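Local coordinates for competence/damage-inducible protein CinA (Agrobacterium tumefaciens, PDB 2A9S), which is of unknown function but belongs to the CinA family of competence- and damage-inducible proteins, whose relatives include nicotinamide mononucleotide deamidases, at the interface of chains A and B. Sequence-based numbering; all coordinates share one arbitrary frame. Chains: chain A/B, competence/damage-inducible protein CinA.

The interface of chains A and B. Residues chain A 44-47, 49; chain B 60, 147, 151.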
loop_
_atom_site.group_PDB
_atom_site.type_symbol
_atom_site.label_atom_id
_atom_site.label_comp_id
_atom_site.label_asym_id
_atom_site.label_seq_id
_atom_site.Cartn_x
_atom_site.Cartn_y
_atom_site.Cartn_z
ATOM N N THR A 44 -6.310 -5.691 -4.937
ATOM C CA THR A 44 -7.143 -4.694 -5.602
ATOM C C THR A 44 -6.995 -4.778 -7.130
ATOM O O THR A 44 -7.609 -4.005 -7.860
ATOM C CB THR A 44 -6.888 -3.287 -5.084
ATOM O OG1 THR A 44 -5.515 -2.962 -5.244
ATOM C CG2 THR A 44 -7.219 -3.173 -3.578
ATOM N N GLU A 45 -6.209 -5.737 -7.624
ATOM C CA GLU A 45 -6.257 -6.080 -9.061
ATOM C C GLU A 45 -7.619 -6.709 -9.474
ATOM O O GLU A 45 -8.013 -6.665 -10.646
ATOM C CB GLU A 45 -5.099 -7.020 -9.420
ATOM C CG GLU A 45 -3.769 -6.272 -9.597
ATOM C CD GLU A 45 -3.785 -5.366 -10.846
ATOM O OE1 GLU A 45 -3.768 -5.888 -12.012
ATOM O OE2 GLU A 45 -3.783 -4.136 -10.654
ATOM N N ILE A 46 -8.337 -7.253 -8.498
ATOM C CA ILE A 46 -9.575 -7.982 -8.723
ATOM C C ILE A 46 -10.823 -7.081 -8.723
ATOM O O ILE A 46 -11.092 -6.351 -7.750
ATOM C CB ILE A 46 -9.711 -9.092 -7.665
ATOM C CG1 ILE A 46 -8.401 -9.920 -7.562
ATOM C CG2 ILE A 46 -11.004 -9.918 -7.877
ATOM C CD1 ILE A 46 -7.986 -10.625 -8.814
ATOM N N ALA A 47 -11.575 -7.120 -9.822
ATOM C CA ALA A 47 -12.832 -6.390 -9.872
ATOM C C ALA A 47 -13.767 -6.942 -8.791
ATOM O O ALA A 47 -13.885 -8.159 -8.614
ATOM C CB ALA A 47 -13.465 -6.469 -11.259
ATOM N N SER A 49 -13.085 -6.107 -5.638
ATOM C CA SER A 49 -12.266 -6.027 -4.419
ATOM C C SER A 49 -12.661 -4.917 -3.407
ATOM O O SER A 49 -12.378 -5.019 -2.213
ATOM C CB SER A 49 -10.793 -5.949 -4.771
ATOM O OG SER A 49 -10.497 -4.790 -5.510
ATOM N N TYR B 60 -9.310 3.038 0.344
ATOM C CA TYR B 60 -10.369 2.826 -0.647
ATOM C C TYR B 60 -11.686 3.350 -0.128
ATOM O O TYR B 60 -12.402 4.084 -0.809
ATOM C CB TYR B 60 -10.549 1.340 -0.880
ATOM C CG TYR B 60 -9.337 0.515 -0.563
ATOM C CD1 TYR B 60 -8.603 -0.070 -1.585
ATOM C CD2 TYR B 60 -8.911 0.335 0.749
ATOM C CE1 TYR B 60 -7.525 -0.822 -1.335
ATOM C CE2 TYR B 60 -7.810 -0.410 1.021
ATOM C CZ TYR B 60 -7.111 -0.992 -0.033
ATOM O OH TYR B 60 -6.009 -1.753 0.218
ATOM N N ARG B 147 -8.746 -1.866 -16.009
ATOM C CA ARG B 147 -8.492 -1.566 -14.587
ATOM C C ARG B 147 -6.973 -1.461 -14.301
ATOM O O ARG B 147 -6.509 -0.477 -13.723
ATOM C CB ARG B 147 -9.197 -2.627 -13.726
ATOM C CG ARG B 147 -9.021 -2.389 -12.242
ATOM C CD ARG B 147 -9.601 -3.559 -11.477
ATOM N NE ARG B 147 -9.458 -3.383 -10.032
ATOM C CZ ARG B 147 -10.410 -2.933 -9.223
ATOM N NH1 ARG B 147 -11.598 -2.560 -9.708
ATOM N NH2 ARG B 147 -10.181 -2.848 -7.910
ATOM N N ARG B 151 -4.739 1.987 -13.323
ATOM C CA ARG B 151 -3.870 1.961 -12.140
ATOM C C ARG B 151 -2.381 2.288 -12.469
ATOM O O ARG B 151 -1.736 3.116 -11.807
ATOM C CB ARG B 151 -4.060 0.631 -11.433
ATOM C CG ARG B 151 -5.367 0.654 -10.672
ATOM C CD ARG B 151 -5.930 -0.732 -10.396
ATOM N NE ARG B 151 -5.040 -1.706 -9.790
ATOM C CZ ARG B 151 -4.935 -1.937 -8.479
ATOM N NH1 ARG B 151 -5.619 -1.177 -7.617
ATOM N NH2 ARG B 151 -4.128 -2.918 -8.036
#
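B:Arg147 and B:Arg151, one helical turn apart, reach from chain B to the loop that begins at A:Thr44 and clasp it at two levels. B:Arg147 buries the most surface, 57 Å². CG lies anti to the backbone N (chi1 -179°) and the chain stays extended as far as NE, which carries the guanidinium across to the A:Thr44 carbonyl. There it binds side-on, with NE 2.9 Å and NH2 2.8 Å from A:Thr44 O. The oxygen lies almost in the guanidinium plane, and both donors approach from the same face of the carbonyl group, tilted moderately from its plane. NH2 also lies 3.1 Å from A:Ser49 OG, a hydroxyl that donates to the backbone A:Ile46 O and can in turn accept from the arginine. That internal bond probably orients the hydroxyl with its oxygen toward NH2, while A:Ile46 O and A:Ala47 CA lie over one face of the guanidinium, toward its rim.

B:Arg151 bends at chi3 (51°) and turns its guanidinium beneath the same peptide, so that A:Thr44 O sits over the centre of one face. Its NE edge grips A:Glu45 in a salt bridge: NE and NH2 each stand 2.9 Å from carboxylate OE2, NH2 on the anti lone pair. The carboxylate and guanidinium planes are turned 40° apart, and a single oxygen takes both bonds. At the NH1 end of the group, the hydroxyl A:Thr44 OG1, displaced from the guanidinium plane toward the face that A:Thr44 O covers, accepts from NH1 at 3.0 Å. The A:Thr44 methyl CG2 points away from the arginines and touches the ring of B:Tyr60 at CE1, 3.3 Å away.

The A:Thr44 loop follows helix 38-43 and leads into the 3-10 helix 49-51, whereas both arginines project from the first turns of helix 147-166 of chain B. The two-fold axis repeats this patch with the chains exchanged, which is compatible with a dimer, although the structure alone does not establish one in solution.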